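Local coordinates for Rep protein (Adeno-associated virus - 5, PDB 1M55) that probably recognises and nicks the viral replication origin through a metal-dependent nuclease domain, as initiators of rolling-circle replication do, at residues Leu64-Lys69 against Ser109-Gln114; Gln73-Phe78 against Thr92-Ser97. All blocks are in the same frame, centred on the assembly; numbering follows the deposited sequence.

Interaction 1 of 2, residues Leu64-Lys69 against Ser109-Gln114; sequences LYEWNK and SQIRAQ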
ATOM      1  N   LEU A  64      -0.928  -0.344   9.089  1.00  7.48           N
ATOM      2  CA  LEU A  64       0.329  -0.145   9.803  1.00  7.85           C
ATOM      3  C   LEU A  64       0.191  -0.104  11.315  1.00  8.55           C
ATOM      4  O   LEU A  64       1.010  -0.681  12.026  1.00  8.83           O
ATOM      5  CB  LEU A  64       1.044   1.114   9.301  1.00  7.94           C
ATOM      6  CG  LEU A  64       1.530   1.024   7.848  1.00  8.68           C
ATOM      7  CD1 LEU A  64       2.021   2.381   7.367  1.00  8.50           C
ATOM      8  CD2 LEU A  64       2.616  -0.034   7.717  1.00 10.02           C
ATOM      9  N   TYR A  65      -0.847   0.564  11.811  1.00  8.96           N
ATOM     10  CA  TYR A  65      -1.057   0.661  13.251  1.00 10.32           C
ATOM     11  C   TYR A  65      -1.343  -0.718  13.835  1.00 10.04           C
ATOM     12  O   TYR A  65      -0.820  -1.075  14.894  1.00 10.65           O
ATOM     13  CB  TYR A  65      -2.185   1.654  13.571  1.00 12.18           C
ATOM     14  CG  TYR A  65      -1.903   3.073  13.095  1.00 13.65           C
ATOM     15  CD1 TYR A  65      -2.915   4.038  13.064  1.00 14.61           C
ATOM     16  CD2 TYR A  65      -0.638   3.434  12.619  1.00 14.07           C
ATOM     17  CE1 TYR A  65      -2.671   5.319  12.566  1.00 15.03           C
ATOM     18  CE2 TYR A  65      -0.388   4.711  12.115  1.00 15.81           C
ATOM     19  CZ  TYR A  65      -1.408   5.645  12.090  1.00 18.48           C
ATOM     20  OH  TYR A  65      -1.162   6.895  11.566  1.00 22.40           O
ATOM     21  N   GLU A  66      -2.124  -1.516  13.113  1.00  9.42           N
ATOM     22  CA  GLU A  66      -2.455  -2.863  13.560  1.00 10.36           C
ATOM     23  C   GLU A  66      -1.187  -3.725  13.498  1.00 10.85           C
ATOM     24  O   GLU A  66      -0.929  -4.533  14.393  1.00 12.14           O
ATOM     25  CB  GLU A  66      -3.564  -3.449  12.686  1.00 12.28           C
ATOM     26  CG  GLU A  66      -4.404  -4.535  13.352  1.00 19.74           C
ATOM     27  CD  GLU A  66      -5.238  -4.036  14.532  1.00 24.78           C
ATOM     28  OE1 GLU A  66      -5.424  -2.805  14.699  1.00 18.02           O
ATOM     29  OE2 GLU A  66      -5.724  -4.894  15.293  1.00 27.46           O
ATOM     30  N   TRP A  67      -0.376  -3.517  12.467  1.00 10.50           N
ATOM     31  CA  TRP A  67       0.878  -4.258  12.319  1.00 10.82           C
ATOM     32  C   TRP A  67       1.795  -3.930  13.500  1.00 11.11           C
ATOM     33  O   TRP A  67       2.402  -4.828  14.088  1.00 11.90           O
ATOM     34  CB  TRP A  67       1.572  -3.888  11.008  1.00 10.90           C
ATOM     35  CG  TRP A  67       2.810  -4.692  10.733  1.00 11.29           C
ATOM     36  CD1 TRP A  67       4.043  -4.507  11.284  1.00 11.66           C
ATOM     37  CD2 TRP A  67       2.936  -5.797   9.826  1.00 12.00           C
ATOM     38  NE1 TRP A  67       4.929  -5.423  10.778  1.00 12.07           N
ATOM     39  CE2 TRP A  67       4.279  -6.229   9.882  1.00 12.47           C
ATOM     40  CE3 TRP A  67       2.046  -6.464   8.971  1.00 12.83           C
ATOM     41  CZ2 TRP A  67       4.760  -7.299   9.113  1.00 13.18           C
ATOM     42  CZ3 TRP A  67       2.525  -7.531   8.203  1.00 13.32           C
ATOM     43  CH2 TRP A  67       3.872  -7.934   8.282  1.00 13.44           C
ATOM     44  N   ASN A  68       1.866  -2.647  13.858  1.00 10.73           N
ATOM     45  CA  ASN A  68       2.703  -2.199  14.973  1.00 12.05           C
ATOM     46  C   ASN A  68       2.282  -2.884  16.271  1.00 13.92           C
ATOM     47  O   ASN A  68       3.109  -3.120  17.149  1.00 14.96           O
ATOM     48  CB  ASN A  68       2.620  -0.674  15.156  1.00 12.19           C
ATOM     49  CG  ASN A  68       3.248   0.114  14.002  1.00 11.56           C
ATOM     50  OD1 ASN A  68       3.041   1.324  13.898  1.00 16.39           O
ATOM     51  ND2 ASN A  68       4.013  -0.552  13.147  1.00  7.46           N
ATOM     52  N   LYS A  69       0.992  -3.178  16.406  1.00 14.17           N
ATOM     53  CA  LYS A  69       0.495  -3.856  17.600  1.00 15.57           C
ATOM     54  C   LYS A  69       1.177  -5.221  17.723  1.00 16.25           C
ATOM     55  O   LYS A  69       1.606  -5.618  18.810  1.00 17.18           O
ATOM     56  CB  LYS A  69      -1.021  -4.043  17.522  1.00 17.32           C
ATOM     57  CG  LYS A  69      -1.614  -4.768  18.723  1.00 21.16           C
ATOM     58  CD  LYS A  69      -3.075  -5.099  18.510  1.00 23.73           C
ATOM     59  CE  LYS A  69      -3.244  -6.055  17.355  1.00 26.97           C
ATOM     60  NZ  LYS A  69      -4.624  -6.594  17.290  1.00 32.36           N
ATOM     61  N   SER A 109      -4.978 -11.650   8.650  1.00 12.19           N
ATOM     62  CA  SER A 109      -6.411 -11.926   8.700  1.00 12.38           C
ATOM     63  C   SER A 109      -7.058 -10.971   9.720  1.00 11.21           C
ATOM     64  O   SER A 109      -8.142 -10.419   9.480  1.00 11.58           O
ATOM     65  CB  SER A 109      -6.645 -13.380   9.114  1.00 16.76           C
ATOM     66  OG  SER A 109      -8.029 -13.677   9.168  1.00 25.71           O
ATOM     67  N   GLN A 110      -6.382 -10.764  10.847  1.00 10.31           N
ATOM     68  CA  GLN A 110      -6.878  -9.856  11.879  1.00 10.82           C
ATOM     69  C   GLN A 110      -6.858  -8.414  11.368  1.00 10.64           C
ATOM     70  O   GLN A 110      -7.767  -7.633  11.660  1.00 10.18           O
ATOM     71  CB  GLN A 110      -6.046  -9.980  13.156  1.00 13.72           C
ATOM     72  CG  GLN A 110      -6.293 -11.269  13.924  1.00 20.60           C
ATOM     73  CD  GLN A 110      -5.445 -11.378  15.180  1.00 38.05           C
ATOM     74  OE1 GLN A 110      -5.387 -10.450  15.992  1.00 42.29           O
ATOM     75  NE2 GLN A 110      -4.785 -12.518  15.351  1.00 41.84           N
ATOM     76  N   ILE A 111      -5.818  -8.060  10.617  1.00  9.89           N
ATOM     77  CA  ILE A 111      -5.719  -6.717  10.062  1.00  9.95           C
ATOM     78  C   ILE A 111      -6.872  -6.495   9.084  1.00  9.35           C
ATOM     79  O   ILE A 111      -7.510  -5.444   9.102  1.00 10.05           O
ATOM     80  CB  ILE A 111      -4.367  -6.479   9.357  1.00 10.36           C
ATOM     81  CG1 ILE A 111      -3.226  -6.588  10.375  1.00 10.13           C
ATOM     82  CG2 ILE A 111      -4.360  -5.102   8.703  1.00 11.34           C
ATOM     83  CD1 ILE A 111      -1.840  -6.414   9.792  1.00 10.82           C
ATOM     84  N   ARG A 112      -7.161  -7.495   8.254  1.00  8.98           N
ATOM     85  CA  ARG A 112      -8.263  -7.395   7.301  1.00  8.88           C
ATOM     86  C   ARG A 112      -9.578  -7.134   8.041  1.00  9.16           C
ATOM     87  O   ARG A 112     -10.362  -6.270   7.641  1.00  9.41           O
ATOM     88  CB  ARG A 112      -8.375  -8.672   6.463  1.00  9.99           C
ATOM     89  CG  ARG A 112      -9.544  -8.663   5.483  1.00 12.44           C
ATOM     90  CD  ARG A 112      -9.500  -9.843   4.530  1.00 17.86           C
ATOM     91  NE  ARG A 112      -9.537 -11.122   5.231  1.00 26.92           N
ATOM     92  CZ  ARG A 112      -8.621 -12.077   5.092  1.00 38.58           C
ATOM     93  NH1 ARG A 112      -7.588 -11.905   4.272  1.00 41.36           N
ATOM     94  NH2 ARG A 112      -8.728 -13.201   5.787  1.00 38.41           N
ATOM     95  N   ALA A 113      -9.803  -7.871   9.126  1.00  9.14           N
ATOM     96  CA  ALA A 113     -11.015  -7.699   9.926  1.00  9.56           C
ATOM     97  C   ALA A 113     -11.096  -6.271  10.480  1.00  9.69           C
ATOM     98  O   ALA A 113     -12.171  -5.663  10.510  1.00 10.07           O
ATOM     99  CB  ALA A 113     -11.044  -8.718  11.057  1.00  9.64           C
ATOM    100  N   GLN A 114      -9.957  -5.736  10.912  1.00  9.43           N
ATOM    101  CA  GLN A 114      -9.905  -4.374  11.443  1.00  9.41           C
ATOM    102  C   GLN A 114     -10.232  -3.363  10.339  1.00  9.37           C
ATOM    103  O   GLN A 114     -10.941  -2.380  10.576  1.00 10.14           O
ATOM    104  CB  GLN A 114      -8.529  -4.093  12.051  1.00  9.07           C
ATOM    105  CG  GLN A 114      -8.304  -2.653  12.505  1.00 12.16           C
ATOM    106  CD  GLN A 114      -9.097  -2.266  13.749  1.00 16.99           C
ATOM    107  OE1 GLN A 114     -10.007  -2.975  14.180  1.00 15.98           O
ATOM    108  NE2 GLN A 114      -8.751  -1.128  14.328  1.00 18.37           N
TER
HETATM  109  O   HOH W   1      -6.223  -7.775  15.390  1.00 48.00           O
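E66 and I111 form the middle of this helix-helix contact, their CA atoms 6.1 Å apart. The two side chains slide past each other in opposite directions, with E66 CG 3.8 Å from I111 CG1, so the aliphatic stem of the glutamate rather than its charged end meets the isoleucine. Beyond CG the glutamate bends (chi2 66°), which swings CD round to Q114. There the two side chains cross at about a right angle: E66 OE1 lies 3.6 Å from Q114 CG, and the carboxylate and amide planes are turned 33° apart. Deeper in, I111 CD1 reaches W67 CE3 at 4.0 Å, approaching the indole obliquely. The more exposed side is polar. K69 NZ forms a salt bridge with E66 OE2 one helical turn earlier (2.8 Å), coming from above the carboxylate plane. The same ammonium gives a hydrogen bond to a water 2.7 Å from K69 NZ, and this water in turn donates to Q110 OE1 at 2.9 Å, so a glutamate-lysine-water-glutamine chain links the two helices on this side. The axes of the two segments pass 9.8 Å apart with N-to-C directions 140° from each other, an antiparallel but markedly splayed pairing. From the neighbouring turns of helix 50-71, F63 and F70 also touch I111, V62 meets Q114 and F70 meets Q110. Helix 50-71 also rests L64 and W67 on V94 of strand 88-95, so that W67 touches both helix 101-118, through I111, and that strand.

Interaction 2 of 2, residues Gln73-Phe78 against Thr92-Ser97; sequences QESKFF and TLVETS. With ZN (zinc ion), chain D.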
ATOM      1  N   GLN A  73       6.619  -2.317  17.692  1.00 14.06           N
ATOM      2  CA  GLN A  73       7.594  -1.297  17.308  1.00 13.07           C
ATOM      3  C   GLN A  73       7.019  -0.501  16.139  1.00 12.41           C
ATOM      4  O   GLN A  73       5.996  -0.889  15.565  1.00 12.60           O
ATOM      5  CB  GLN A  73       8.923  -1.932  16.880  1.00 13.26           C
ATOM      6  CG  GLN A  73       8.827  -2.828  15.655  1.00 16.00           C
ATOM      7  CD  GLN A  73      10.173  -3.054  15.004  1.00 21.55           C
ATOM      8  OE1 GLN A  73      10.715  -2.159  14.356  1.00 22.48           O
ATOM      9  NE2 GLN A  73      10.720  -4.242  15.173  1.00 23.77           N
ATOM     10  N   GLU A  74       7.644   0.630  15.815  1.00 10.88           N
ATOM     11  CA  GLU A  74       7.200   1.430  14.680  1.00  9.86           C
ATOM     12  C   GLU A  74       7.905   0.802  13.478  1.00  9.49           C
ATOM     13  O   GLU A  74       8.970   1.253  13.065  1.00 10.15           O
ATOM     14  CB  GLU A  74       7.627   2.892  14.839  1.00  8.93           C
ATOM     15  CG  GLU A  74       7.180   3.814  13.700  1.00  9.40           C
ATOM     16  CD  GLU A  74       5.700   4.180  13.744  1.00 12.36           C
ATOM     17  OE1 GLU A  74       4.975   3.726  14.654  1.00 10.90           O
ATOM     18  OE2 GLU A  74       5.258   4.943  12.861  1.00  9.97           O
ATOM     19  N   SER A  75       7.331  -0.275  12.955  1.00  9.50           N
ATOM     20  CA  SER A  75       7.908  -0.988  11.824  1.00  9.54           C
ATOM     21  C   SER A  75       8.187  -0.116  10.599  1.00  9.84           C
ATOM     22  O   SER A  75       7.411   0.792  10.270  1.00  9.84           O
ATOM     23  CB  SER A  75       6.996  -2.150  11.420  1.00 10.79           C
ATOM     24  OG  SER A  75       6.827  -3.073  12.483  1.00 10.77           O
ATOM     25  N   LYS A  76       9.314  -0.391   9.944  1.00  9.14           N
ATOM     26  CA  LYS A  76       9.704   0.321   8.735  1.00  9.00           C
ATOM     27  C   LYS A  76       8.797  -0.189   7.621  1.00  8.99           C
ATOM     28  O   LYS A  76       8.411  -1.371   7.616  1.00  9.07           O
ATOM     29  CB  LYS A  76      11.165   0.037   8.386  1.00 11.99           C
ATOM     30  CG  LYS A  76      12.169   0.677   9.332  1.00 15.22           C
ATOM     31  CD  LYS A  76      12.078   2.194   9.281  1.00 20.08           C
ATOM     32  CE  LYS A  76      13.138   2.847  10.155  1.00 26.40           C
ATOM     33  NZ  LYS A  76      13.154   4.326   9.987  1.00 25.09           N
ATOM     34  N   PHE A  77       8.469   0.692   6.682  1.00  8.06           N
ATOM     35  CA  PHE A  77       7.588   0.332   5.581  1.00  8.06           C
ATOM     36  C   PHE A  77       7.812   1.196   4.355  1.00  8.29           C
ATOM     37  O   PHE A  77       8.426   2.265   4.429  1.00  8.28           O
ATOM     38  CB  PHE A  77       6.109   0.502   6.005  1.00  8.20           C
ATOM     39  CG  PHE A  77       5.706   1.942   6.280  1.00  8.47           C
ATOM     40  CD1 PHE A  77       5.301   2.787   5.242  1.00  8.93           C
ATOM     41  CD2 PHE A  77       5.758   2.456   7.573  1.00  8.83           C
ATOM     42  CE1 PHE A  77       4.958   4.123   5.491  1.00  8.65           C
ATOM     43  CE2 PHE A  77       5.416   3.791   7.833  1.00  9.07           C
ATOM     44  CZ  PHE A  77       5.017   4.623   6.790  1.00  9.09           C
ATOM     45  N   PHE A  78       7.332   0.689   3.225  1.00  7.83           N
ATOM     46  CA  PHE A  78       7.325   1.406   1.962  1.00  7.77           C
ATOM     47  C   PHE A  78       6.023   0.920   1.343  1.00  6.75           C
ATOM     48  O   PHE A  78       5.853  -0.273   1.102  1.00  7.31           O
ATOM     49  CB  PHE A  78       8.507   1.084   1.045  1.00  8.29           C
ATOM     50  CG  PHE A  78       8.534   1.943  -0.196  1.00  8.68           C
ATOM     51  CD1 PHE A  78       9.212   3.159  -0.204  1.00  9.00           C
ATOM     52  CD2 PHE A  78       7.810   1.575  -1.334  1.00  8.59           C
ATOM     53  CE1 PHE A  78       9.165   4.001  -1.324  1.00  8.62           C
ATOM     54  CE2 PHE A  78       7.760   2.406  -2.453  1.00  8.68           C
ATOM     55  CZ  PHE A  78       8.438   3.624  -2.445  1.00  8.47           C
ATOM     56  N   THR A  92       2.112  -3.158  -0.071  1.00  7.45           N
ATOM     57  CA  THR A  92       2.452  -2.845   1.306  1.00  7.63           C
ATOM     58  C   THR A  92       3.663  -3.638   1.788  1.00  8.06           C
ATOM     59  O   THR A  92       3.551  -4.827   2.100  1.00  8.23           O
ATOM     60  CB  THR A  92       1.231  -3.116   2.216  1.00  8.45           C
ATOM     61  OG1 THR A  92       0.047  -2.619   1.572  1.00 10.14           O
ATOM     62  CG2 THR A  92       1.390  -2.424   3.560  1.00  9.99           C
ATOM     63  N   LEU A  93       4.827  -2.990   1.787  1.00  8.43           N
ATOM     64  CA  LEU A  93       6.055  -3.627   2.249  1.00  9.31           C
ATOM     65  C   LEU A  93       6.289  -3.221   3.695  1.00  9.19           C
ATOM     66  O   LEU A  93       6.424  -2.032   4.000  1.00  9.30           O
ATOM     67  CB  LEU A  93       7.258  -3.187   1.410  1.00 10.39           C
ATOM     68  CG  LEU A  93       7.345  -3.601  -0.057  1.00 13.21           C
ATOM     69  CD1 LEU A  93       8.607  -2.998  -0.664  1.00 14.34           C
ATOM     70  CD2 LEU A  93       7.369  -5.111  -0.167  1.00 15.11           C
ATOM     71  N   VAL A  94       6.319  -4.202   4.586  1.00  9.27           N
ATOM     72  CA  VAL A  94       6.551  -3.930   5.999  1.00 10.04           C
ATOM     73  C   VAL A  94       7.666  -4.864   6.450  1.00  9.73           C
ATOM     74  O   VAL A  94       7.691  -6.038   6.068  1.00  8.87           O
ATOM     75  CB  VAL A  94       5.284  -4.152   6.840  1.00 11.36           C
ATOM     76  CG1 VAL A  94       5.506  -3.619   8.242  1.00 11.79           C
ATOM     77  CG2 VAL A  94       4.096  -3.439   6.202  1.00 11.84           C
ATOM     78  N   GLU A  95       8.604  -4.351   7.240  1.00 10.57           N
ATOM     79  CA  GLU A  95       9.721  -5.179   7.678  1.00 11.17           C
ATOM     80  C   GLU A  95       9.267  -6.402   8.464  1.00 11.43           C
ATOM     81  O   GLU A  95       8.255  -6.366   9.163  1.00 11.88           O
ATOM     82  CB  GLU A  95      10.748  -4.366   8.460  1.00 13.62           C
ATOM     83  CG  GLU A  95      10.347  -4.014   9.864  1.00 17.54           C
ATOM     84  CD  GLU A  95      11.430  -3.241  10.578  1.00 23.63           C
ATOM     85  OE1 GLU A  95      12.613  -3.632  10.482  1.00 30.06           O
ATOM     86  OE2 GLU A  95      11.095  -2.234  11.229  1.00 15.19           O
ATOM     87  N   THR A  96      10.033  -7.480   8.341  1.00 11.50           N
ATOM     88  CA  THR A  96       9.727  -8.753   8.987  1.00 13.86           C
ATOM     89  C   THR A  96       9.935  -8.814  10.501  1.00 16.26           C
ATOM     90  O   THR A  96       9.355  -9.668  11.175  1.00 16.69           O
ATOM     91  CB  THR A  96      10.561  -9.880   8.354  1.00 14.35           C
ATOM     92  OG1 THR A  96      11.957  -9.584   8.508  1.00 16.23           O
ATOM     93  CG2 THR A  96      10.253 -10.003   6.874  1.00 13.41           C
ATOM     94  N   SER A  97      10.779  -7.929  11.022  1.00 17.50           N
ATOM     95  CA  SER A  97      11.103  -7.887  12.446  1.00 18.95           C
ATOM     96  C   SER A  97       9.913  -8.097  13.384  1.00 19.72           C
ATOM     97  O   SER A  97       8.910  -7.381  13.313  1.00 20.55           O
ATOM     98  CB  SER A  97      11.807  -6.567  12.776  1.00 21.61           C
ATOM     99  OG  SER A  97      12.409  -6.592  14.062  1.00 26.74           O
TER
HETATM  100 ZN    ZN D 205      12.367  -1.633  12.869  1.00 27.46          ZN
HETATM  101  O   HOH W   2      13.152  -3.791  13.500  1.00 30.02           O
HETATM  102  O   HOH W   3      11.609   0.613  12.675  1.00 22.08           O
HETATM  103  O   HOH W   4       7.811  -5.500  11.666  1.00 14.60           O
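The Q73 amide and the E95 carboxylate reach toward each other tip to tip, their planes 65° apart, and are joined by a zinc ion at the open end of the antiparallel beta hairpin 77-83/88-95. Q73 OE1 binds the metal at 2.3 Å and E95 OE2 at 2.2 Å; E95 OE1 stays 3.1 Å from the zinc, so the carboxylate grips it through one oxygen. From above the carboxylate plane, 41° out of it, K76 N donates a nearly straight hydrogen bond to E95 OE2 at 2.9 Å, giving this oxygen a backbone donor as well as the metal. E95 CG sits between its backbone N and carbonyl carbon (chi1 75°), and the chain runs on extended to the zinc. Two waters join the metal's shell: one accepts from Q73 NE2 and donates to E95 OE1, the other donates to E74 O. K76 leads its own ammonium away to the carbonyl of N168. Next to the site, E95 N returns a bond to K76 O (3.0 Å). Along the strands, F77 and V94 form a non-hydrogen-bonded pair, and F78 and L93 the hydrogen-bonded pair that follows, with F78 N 3.0 Å from L93 O and L93 N 3.0 Å from F78 O. Of the hairpin's two faces, that of F77 and V94 meets L64 and W67 of helix 50-71; that of F78 and L93 packs on I150 and L154 of helix 149-154. Behind the zinc ligands, S75 OG, also hydrogen-bonded to S71 OG, donates to a water, 2.7 Å from S75 OG, that donates in turn to both E95 O and S97 O.

Interaction 2 is nested in the loop that interaction 1 closes: helix 50-71 leads into strand 77-83, and strand 88-95 leads on to helix 101-118. Their centres lie 12 Å apart, and W67 connects them directly, its NE1 being 3.2 Å from V94 CG1. The W67 side chain is also about 9 Å from the zinc held by Q73 and E95. A second zinc, bound by E82, H89 and H91, lies about 10 Å from the T92 side chain. H89 and H91 fit the His-hydrophobic-His motif of this nuclease family, so that metal probably marks the active site. Strand 88-95 thus carries ligands for both metals and packs against helix 50-71 through V94.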